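Local coordinates for protein putative nucleotide sugar epimerase/ dehydratase (Bordetella bronchiseptica, PDB 2Q1S) that binds NADH in a Rossmann fold and is probably a nucleotide-sugar epimerase or dehydratase of the short-chain dehydrogenase/reductase type acting in lipopolysaccharide O-antigen biosynthesis, at residues Gly254-Asp259 and Thr291-Leu296; Phe260-Asp265 and Ala339-Asp344; Asp295-Ile300 and Thr308-Leu313. All coordinates share one frame; numbering follows the deposited sequence. Where two conformers were deposited one is given.

Interaction 1: Gly254-Asp259 and Thr291-Leu296; sequences GVATRD and TSIADL
A short antiparallel ladder, Arg258 with Thr291 and Thr257 with Ser292, runs straight into the N-terminus of helix 293-304. Arg258 and Thr291 form the hydrogen-bonded pair: Arg258 N gives to Thr291 O at 2.9 Å, from above the carbonyl plane, and Thr291 N returns a bond to Arg258 O. Thr257 and Ser292 are the non-hydrogen-bonded pair, where Thr257 CG2 touches CA and CB of Ser292, 3.9 Å from each.

Past the ladder the acceptors come from the loop 254-256 and the donors from the first turn of helix 293-304. Ile293 N reaches Ala256 O at 2.8 Å, nearly in line with its C=O bond, whereas Ala294 N meets Gly254 O at 3.0 Å on a lone pair in the carbonyl plane. Two amides of the helix's first turn, which have no acceptor within the helix, are thereby taken up by carbonyls of 254-256. Ser292 is the N-cap: with OG lying between its backbone N and carbonyl carbon (chi1 70°), it accepts from Asp295 N at 3.3 Å. Gly254 (phi 68°) brings its backbone close against Ala294, with the CA atoms 4.4 Å apart.

Ile293 turns CG1 toward Ala256 CB, 4.0 Å away, and CD1 toward NE of the extended Arg258 side chain. Arg258 is a residue of the UDP site of this protein, though no UDP is bound to this chain here, and its NH1 is hydrogen-bonded to Asn210, another residue of the site.

Interaction 2: Phe260-Asp265 and Ala339-Asp344; sequences FIFVED and ADVSID
Val341, Asp265 and Ala339 bury the most surface here, and the Asp265 carboxylate lies at the middle of the group. Its OD2 accepts from Val341 N at 3.0 Å through the syn lone pair, with an N-H...O angle of 160°. Two waters use the same carboxylate. One donates to OD2 and to Val341 O while accepting from Phe262 N, so it links the strand end, the helix and the loop through three bonds. The other donates to Asp265 OD1 and accepts from Asp340 N at 2.9 Å. Bonds to both oxygens probably fix the rotation of the buried carboxylate, and these donors would probably stabilise its negative charge.

Asp265 lies in the first turn of helix 263-276, directly after strand 257-262; the contact therefore falls on a strand-to-helix junction in the family's α/β fold, with Phe262 at the N-cap position. The loop 339-342 packs against this junction before helix 343-356 begins, and Ser342 caps that second helix through Asp345 N.

Val341 also supplies the apolar side. Its CG1, anti to the backbone N (chi1 179°), approaches the Phe262 ring at CD2, 3.8 Å away, while CG2 lies against the carboxylate of Asp265, 3.5 Å from OD2 and 3.6 Å from OD1. Ala339 CB touches two side chains, Ile261 CD1 at 3.5 Å and Asp265 CB. Ile261 reaches it because CG1 is anti to the backbone N (chi1 -177°) and the chain continues extended to CD1. At the far end Ile343 CD1 meets Phe260 CB at 4.1 Å, and the Phe260 ring extends on to Ile293 and Leu296 of helix 293-304.

Interaction 3: Asp295-Ile300 and Thr308-Leu313; sequences DLATKI and TELDRL
The polar part of this contact centres on Arg312 NH1, which approaches both Asp295 and Thr298 on one face of helix 293-304. Toward Asp295 it makes a salt bridge, NH1 to OD1 at 3.2 Å, whose hydrogen bond is weak, being both long and bent (124°). The carboxylate and guanidinium planes are 56° apart and OD1 lies obliquely to the guanidinium, nearest NH1, so the two groups do not meet as a flat, two-bond pair. Toward Thr298 the same nitrogen gives a second weak bond, to OG1 at 3.3 Å, and here the hydroxyl lies at the edge of the guanidinium, near its plane. The stronger partner of that hydroxyl is Ala294 O, one turn back in the helix. A water in the guanidinium plane donates to Asp295 OD2 and accepts weakly from Arg312 NH2, adding an indirect link beside the salt bridge. The Arg312 chain reaches this position by a bend at chi3 (-90°), which turns its end out of line with the extended first part. One long salt bridge, a weak bond to Thr298 and a weak water bond, on an exposed arginine, suggest modest restraint.

The apolar part is carried by Leu310. Both of its methyls, CD1 and CD2, touch Ala297 CB, each 3.8 Å away, and CD1 also lies 3.5 Å from Thr298 OG1. The side chains of Thr298 and Leu310 cross at about a right angle. Between Leu310 and Arg312, Asp311 is the centre of an inverse gamma turn, closed by a weak Arg312 N to Leu310 O bond.

The irregular segment 308-313 passes beside helix 293-304 at the protein surface, where Leu250 touches Leu310, Arg312 and Ala297; Ala297 and Ile300 also meet Phe238 of helix 234-243.

Overall arrangement
From the N terminus, 254-259 comes first and passes directly into 260-265, so interactions 1 and 2 share strand 257-262. Interaction 1 closes a loop of 31 residues at 291-296, bringing strand 291-292 and the start of helix 293-304 beside that strand. The same helix carries 295-300, and interaction 3 closes a short loop to 308-313. Interaction 2 closes last, at 339-344, across 73 intervening residues. Its span crosses that of interaction 1 and encloses that of interaction 3. Phe260 packs on Ile293 and Leu296, and Lys299 on Ile343 and Asp344, so helix 293-304 links strand 257-262 to helix 343-356.

Interaction 1: Gly254-Asp259 and Thr291-Leu296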
loop_
_atom_site.group_PDB
_atom_site.type_symbol
_atom_site.label_atom_id
_atom_site.label_comp_id
_atom_site.label_asym_id
_atom_site.label_seq_id
_atom_site.Cartn_x
_atom_site.Cartn_y
_atom_site.Cartn_z
ATOM N N GLY A 254 33.753 -0.222 -6.551
ATOM C CA GLY A 254 32.941 0.932 -6.952
ATOM C C GLY A 254 32.420 0.864 -8.381
ATOM O O GLY A 254 32.294 1.893 -9.059
ATOM N N VAL A 255 32.090 -0.348 -8.829
ATOM C CA VAL A 255 31.611 -0.572 -10.194
ATOM C C VAL A 255 30.140 -0.163 -10.374
ATOM O O VAL A 255 29.700 0.083 -11.495
ATOM C CB VAL A 255 31.843 -2.031 -10.688
ATOM C CG1 VAL A 255 33.337 -2.345 -10.748
ATOM C CG2 VAL A 255 31.115 -3.060 -9.818
ATOM N N ALA A 256 29.394 -0.087 -9.271
ATOM C CA ALA A 256 28.002 0.356 -9.313
ATOM C C ALA A 256 27.927 1.760 -9.902
ATOM O O ALA A 256 28.778 2.601 -9.584
ATOM C CB ALA A 256 27.387 0.332 -7.922
ATOM N N THR A 257 26.934 1.993 -10.771
ATOM C CA THR A 257 26.679 3.325 -11.324
ATOM C C THR A 257 25.348 3.859 -10.833
ATOM O O THR A 257 24.376 3.100 -10.627
ATOM C CB THR A 257 26.657 3.378 -12.887
ATOM O OG1 THR A 257 25.661 2.480 -13.405
ATOM C CG2 THR A 257 28.043 3.076 -13.491
ATOM N N ARG A 258 25.307 5.176 -10.653
ATOM C CA ARG A 258 24.065 5.851 -10.288
ATOM C C ARG A 258 23.850 7.125 -11.097
ATOM O O ARG A 258 24.815 7.726 -11.584
ATOM C CB ARG A 258 24.091 6.162 -8.804
ATOM C CG ARG A 258 24.259 4.906 -7.954
ATOM C CD ARG A 258 23.862 5.188 -6.541
ATOM N NE ARG A 258 24.409 4.195 -5.622
ATOM C CZ ARG A 258 24.158 4.176 -4.319
ATOM N NH1 ARG A 258 23.353 5.082 -3.782
ATOM N NH2 ARG A 258 24.707 3.247 -3.556
ATOM N N ASP A 259 22.585 7.529 -11.241
ATOM C CA ASP A 259 22.247 8.781 -11.894
ATOM C C ASP A 259 22.087 9.841 -10.801
ATOM O O ASP A 259 20.976 10.107 -10.353
ATOM C CB ASP A 259 20.952 8.590 -12.710
ATOM C CG ASP A 259 20.458 9.869 -13.369
ATOM O OD1 ASP A 259 20.763 10.966 -12.849
ATOM O OD2 ASP A 259 19.726 9.781 -14.382
ATOM N N THR A 291 27.156 8.012 -13.092
ATOM C CA THR A 291 28.497 8.115 -12.526
ATOM C C THR A 291 28.727 6.882 -11.679
ATOM O O THR A 291 27.878 6.529 -10.852
ATOM C CB THR A 291 28.636 9.383 -11.640
ATOM O OG1 THR A 291 28.267 10.531 -12.407
ATOM C CG2 THR A 291 30.074 9.563 -11.117
ATOM N N SER A 292 29.864 6.241 -11.844
ATOM C CA SER A 292 30.190 5.124 -11.018
ATOM C C SER A 292 30.615 5.566 -9.638
ATOM O O SER A 292 31.059 6.652 -9.457
ATOM C CB SER A 292 31.253 4.263 -11.662
ATOM O OG SER A 292 32.496 4.902 -11.672
ATOM N N ILE A 293 30.486 4.692 -8.674
ATOM C CA ILE A 293 30.904 5.016 -7.308
ATOM C C ILE A 293 32.415 5.278 -7.265
ATOM O O ILE A 293 32.874 6.139 -6.509
ATOM C CB ILE A 293 30.457 3.929 -6.304
ATOM C CG1 ILE A 293 28.936 3.741 -6.385
ATOM C CG2 ILE A 293 30.894 4.255 -4.869
ATOM C CD1 ILE A 293 28.150 5.026 -6.178
ATOM N N ALA A 294 33.176 4.575 -8.109
ATOM C CA ALA A 294 34.629 4.813 -8.191
ATOM C C ALA A 294 34.951 6.247 -8.633
ATOM O O ALA A 294 35.843 6.868 -8.056
ATOM C CB ALA A 294 35.318 3.801 -9.094
ATOM N N ASP A 295 34.215 6.761 -9.631
ATOM C CA ASP A 295 34.437 8.115 -10.149
ATOM C C ASP A 295 33.950 9.170 -9.169
ATOM O O ASP A 295 34.602 10.198 -8.983
ATOM C CB ASP A 295 33.790 8.311 -11.520
ATOM C CG ASP A 295 34.536 7.583 -12.621
ATOM O OD1 ASP A 295 35.672 7.112 -12.373
ATOM O OD2 ASP A 295 33.999 7.482 -13.740
ATOM N N LEU A 296 32.803 8.903 -8.546
ATOM C CA LEU A 296 32.353 9.732 -7.417
ATOM C C LEU A 296 33.468 9.896 -6.369
ATOM O O LEU A 296 33.870 11.024 -6.029
ATOM C CB LEU A 296 31.069 9.153 -6.793
ATOM C CG LEU A 296 30.404 9.980 -5.679
ATOM C CD1 LEU A 296 29.548 11.091 -6.288
ATOM C CD2 LEU A 296 29.535 9.093 -4.763
#

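Interaction 2: Phe260-Asp265 and Ala339-Asp344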
loop_
_atom_site.group_PDB
_atom_site.type_symbol
_atom_site.label_atom_id
_atom_site.label_comp_id
_atom_site.label_asym_id
_atom_site.label_seq_id
_atom_site.Cartn_x
_atom_site.Cartn_y
_atom_site.Cartn_z
ATOM N N PHE A 260 23.198 10.412 -10.340
ATOM C CA PHE A 260 23.126 11.417 -9.278
ATOM C C PHE A 260 22.491 12.686 -9.830
ATOM O O PHE A 260 22.688 13.029 -11.010
ATOM C CB PHE A 260 24.519 11.739 -8.724
ATOM C CG PHE A 260 25.172 10.582 -8.023
ATOM C CD1 PHE A 260 24.812 10.248 -6.729
ATOM C CD2 PHE A 260 26.144 9.808 -8.675
ATOM C CE1 PHE A 260 25.405 9.160 -6.078
ATOM C CE2 PHE A 260 26.737 8.722 -8.035
ATOM C CZ PHE A 260 26.366 8.400 -6.730
ATOM N N ILE A 261 21.748 13.378 -8.970
ATOM C CA ILE A 261 21.130 14.658 -9.335
ATOM C C ILE A 261 21.288 15.638 -8.176
ATOM O O ILE A 261 21.078 15.278 -7.023
ATOM C CB ILE A 261 19.635 14.505 -9.758
ATOM C CG1 ILE A 261 19.054 15.862 -10.204
ATOM C CG2 ILE A 261 18.801 13.807 -8.643
ATOM C CD1 ILE A 261 17.686 15.791 -10.825
ATOM N N PHE A 262 21.679 16.876 -8.494
ATOM C CA PHE A 262 21.962 17.867 -7.454
ATOM C C PHE A 262 20.654 18.385 -6.867
ATOM O O PHE A 262 19.687 18.605 -7.604
ATOM C CB PHE A 262 22.799 18.998 -8.063
ATOM C CG PHE A 262 23.278 20.035 -7.080
ATOM C CD1 PHE A 262 24.096 19.691 -6.015
ATOM C CD2 PHE A 262 22.915 21.382 -7.249
ATOM C CE1 PHE A 262 24.573 20.677 -5.136
ATOM C CE2 PHE A 262 23.375 22.379 -6.353
ATOM C CZ PHE A 262 24.183 22.016 -5.287
ATOM N N VAL A 263 20.650 18.643 -5.566
ATOM C CA VAL A 263 19.402 18.897 -4.865
ATOM C C VAL A 263 18.695 20.183 -5.342
ATOM O O VAL A 263 17.477 20.225 -5.390
ATOM C CB VAL A 263 19.625 18.935 -3.324
ATOM C CG1 VAL A 263 20.515 20.162 -2.879
ATOM C CG2 VAL A 263 18.310 18.885 -2.574
ATOM N N GLU A 264 19.443 21.211 -5.730
ATOM C CA GLU A 264 18.808 22.415 -6.243
ATOM C C GLU A 264 18.081 22.168 -7.558
ATOM O O GLU A 264 17.073 22.806 -7.817
ATOM C CB GLU A 264 19.847 23.535 -6.385
ATOM C CG GLU A 264 20.469 23.901 -4.992
ATOM C CD GLU A 264 21.506 25.019 -5.024
ATOM O OE1 GLU A 264 21.645 25.702 -6.069
ATOM O OE2 GLU A 264 22.183 25.207 -3.976
ATOM N N ASP A 265 18.588 21.248 -8.382
ATOM C CA ASP A 265 17.860 20.821 -9.582
ATOM C C ASP A 265 16.569 20.085 -9.174
ATOM O O ASP A 265 15.526 20.307 -9.792
ATOM C CB ASP A 265 18.701 19.914 -10.485
ATOM C CG ASP A 265 19.728 20.703 -11.338
ATOM O OD1 ASP A 265 19.579 21.939 -11.534
ATOM O OD2 ASP A 265 20.672 20.051 -11.823
ATOM N N ALA A 339 17.818 19.019 -15.554
ATOM C CA ALA A 339 18.745 19.053 -14.420
ATOM C C ALA A 339 20.176 19.125 -14.970
ATOM O O ALA A 339 20.779 18.092 -15.281
ATOM C CB ALA A 339 18.552 17.828 -13.574
ATOM N N ASP A 340 20.696 20.351 -15.080
ATOM C CA ASP A 340 21.963 20.649 -15.774
ATOM C C ASP A 340 23.213 20.826 -14.884
ATOM O O ASP A 340 24.312 21.064 -15.400
ATOM C CB ASP A 340 21.756 21.865 -16.689
ATOM C CG ASP A 340 20.736 21.595 -17.787
ATOM O OD1 ASP A 340 20.499 20.404 -18.093
ATOM O OD2 ASP A 340 20.182 22.563 -18.354
ATOM N N VAL A 341 23.067 20.703 -13.563
ATOM C CA VAL A 341 24.237 20.797 -12.670
ATOM C C VAL A 341 25.075 19.511 -12.772
ATOM O O VAL A 341 24.601 18.407 -12.454
ATOM C CB VAL A 341 23.866 21.126 -11.188
ATOM C CG1 VAL A 341 25.108 21.193 -10.293
ATOM C CG2 VAL A 341 23.076 22.435 -11.092
ATOM N N SER A 342 26.322 19.664 -13.221
ATOM C CA SER A 342 27.193 18.516 -13.417
ATOM C C SER A 342 27.639 17.948 -12.096
ATOM O O SER A 342 27.595 18.634 -11.077
ATOM C CB SER A 342 28.427 18.922 -14.208
ATOM O OG SER A 342 29.212 19.836 -13.463
ATOM N N ILE A 343 28.050 16.681 -12.114
ATOM C CA ILE A 343 28.554 16.011 -10.918
ATOM C C ILE A 343 29.767 16.774 -10.330
ATOM O O ILE A 343 29.897 16.890 -9.112
ATOM C CB ILE A 343 28.855 14.479 -11.177
ATOM C CG1 ILE A 343 29.040 13.702 -9.847
ATOM C CG2 ILE A 343 29.999 14.275 -12.190
ATOM C CD1 ILE A 343 27.959 13.903 -8.804
ATOM N N ASP A 344 30.614 17.330 -11.193
ATOM C CA ASP A 344 31.731 18.149 -10.730
ATOM C C ASP A 344 31.297 19.429 -10.015
ATOM O O ASP A 344 31.754 19.710 -8.911
ATOM C CB ASP A 344 32.681 18.468 -11.880
ATOM C CG ASP A 344 33.474 17.253 -12.331
ATOM O OD1 ASP A 344 33.772 16.380 -11.489
ATOM O OD2 ASP A 344 33.796 17.164 -13.531
HETATM O O HOH W 1 21.979 17.662 -11.280
HETATM O O HOH W 2 20.413 22.974 -13.780
#

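Interaction 3: Asp295-Ile300 and Thr308-Leu313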
loop_
_atom_site.group_PDB
_atom_site.type_symbol
_atom_site.label_atom_id
_atom_site.label_comp_id
_atom_site.label_asym_id
_atom_site.label_seq_id
_atom_site.Cartn_x
_atom_site.Cartn_y
_atom_site.Cartn_z
ATOM N N ASP A 295 34.215 6.761 -9.631
ATOM C CA ASP A 295 34.437 8.115 -10.149
ATOM C C ASP A 295 33.950 9.170 -9.169
ATOM O O ASP A 295 34.602 10.198 -8.983
ATOM C CB ASP A 295 33.790 8.311 -11.520
ATOM C CG ASP A 295 34.536 7.583 -12.621
ATOM O OD1 ASP A 295 35.672 7.112 -12.373
ATOM O OD2 ASP A 295 33.999 7.482 -13.740
ATOM N N LEU A 296 32.803 8.903 -8.546
ATOM C CA LEU A 296 32.353 9.732 -7.417
ATOM C C LEU A 296 33.468 9.896 -6.369
ATOM O O LEU A 296 33.870 11.024 -6.029
ATOM C CB LEU A 296 31.069 9.153 -6.793
ATOM C CG LEU A 296 30.404 9.980 -5.679
ATOM C CD1 LEU A 296 29.548 11.091 -6.288
ATOM C CD2 LEU A 296 29.535 9.093 -4.763
ATOM N N ALA A 297 34.003 8.769 -5.891
ATOM C CA ALA A 297 35.090 8.785 -4.893
ATOM C C ALA A 297 36.331 9.503 -5.416
ATOM O O ALA A 297 36.948 10.281 -4.686
ATOM C CB ALA A 297 35.427 7.367 -4.449
ATOM N N THR A 298 36.687 9.246 -6.676
ATOM C CA THR A 298 37.848 9.877 -7.294
ATOM C C THR A 298 37.712 11.404 -7.238
ATOM O O THR A 298 38.621 12.090 -6.762
ATOM C CB THR A 298 38.057 9.365 -8.746
ATOM O OG1 THR A 298 38.473 7.989 -8.698
ATOM C CG2 THR A 298 39.104 10.202 -9.449
ATOM N N LYS A 299 36.545 11.899 -7.674
ATOM C CA LYS A 299 36.226 13.335 -7.728
ATOM C C LYS A 299 36.238 13.985 -6.343
ATOM O O LYS A 299 36.824 15.042 -6.150
ATOM C CB LYS A 299 34.854 13.547 -8.373
ATOM C CG LYS A 299 34.837 13.368 -9.891
ATOM C CD LYS A 299 33.443 12.973 -10.366
ATOM C CE LYS A 299 33.231 13.212 -11.854
ATOM N NZ LYS A 299 34.185 12.554 -12.768
ATOM N N ILE A 300 35.575 13.348 -5.385
ATOM C CA ILE A 300 35.559 13.832 -4.011
ATOM C C ILE A 300 36.977 13.901 -3.420
ATOM O O ILE A 300 37.351 14.890 -2.774
ATOM C CB ILE A 300 34.620 12.965 -3.132
ATOM C CG1 ILE A 300 33.166 13.173 -3.549
ATOM C CG2 ILE A 300 34.794 13.321 -1.642
ATOM C CD1 ILE A 300 32.200 12.157 -2.935
ATOM N N THR A 308 44.611 9.466 0.196
ATOM C CA THR A 308 44.552 8.042 0.532
ATOM C C THR A 308 44.142 7.178 -0.663
ATOM O O THR A 308 43.595 7.683 -1.649
ATOM C CB THR A 308 43.606 7.776 1.719
ATOM O OG1 THR A 308 42.329 8.375 1.461
ATOM C CG2 THR A 308 44.188 8.352 3.005
ATOM N N GLU A 309 44.413 5.878 -0.569
ATOM C CA GLU A 309 44.212 4.948 -1.680
ATOM C C GLU A 309 42.729 4.679 -1.967
ATOM O O GLU A 309 41.870 4.855 -1.094
ATOM C CB GLU A 309 44.943 3.630 -1.408
ATOM N N LEU A 310 42.452 4.272 -3.206
ATOM C CA LEU A 310 41.119 3.823 -3.624
ATOM C C LEU A 310 41.181 2.418 -4.220
ATOM O O LEU A 310 41.783 2.223 -5.278
ATOM C CB LEU A 310 40.517 4.776 -4.666
ATOM C CG LEU A 310 39.481 5.839 -4.298
ATOM C CD1 LEU A 310 38.887 6.417 -5.583
ATOM C CD2 LEU A 310 38.395 5.287 -3.387
ATOM N N ASP A 311 40.555 1.447 -3.550
ATOM C CA ASP A 311 40.471 0.084 -4.087
ATOM C C ASP A 311 39.390 -0.039 -5.183
ATOM O O ASP A 311 38.349 -0.674 -4.965
ATOM C CB ASP A 311 40.239 -0.938 -2.960
ATOM N N ARG A 312 39.652 0.550 -6.357
ATOM C CA ARG A 312 38.694 0.543 -7.467
ATOM C C ARG A 312 38.982 -0.539 -8.506
ATOM O O ARG A 312 40.133 -0.937 -8.702
ATOM C CB ARG A 312 38.553 1.935 -8.126
ATOM C CG ARG A 312 39.717 2.401 -8.999
ATOM C CD ARG A 312 39.427 3.758 -9.648
ATOM N NE ARG A 312 38.769 3.646 -10.958
ATOM C CZ ARG A 312 38.334 4.679 -11.682
ATOM N NH1 ARG A 312 38.471 5.924 -11.240
ATOM N NH2 ARG A 312 37.758 4.470 -12.862
ATOM N N LEU A 313 37.917 -1.004 -9.154
ATOM C CA LEU A 313 37.963 -2.090 -10.124
ATOM C C LEU A 313 37.267 -1.647 -11.409
ATOM O O LEU A 313 36.412 -0.752 -11.375
ATOM C CB LEU A 313 37.258 -3.333 -9.568
ATOM C CG LEU A 313 37.976 -4.192 -8.519
ATOM C CD1 LEU A 313 36.982 -5.186 -7.886
ATOM C CD2 LEU A 313 39.186 -4.902 -9.095
HETATM O O HOH W 3 35.730 5.352 -15.455
#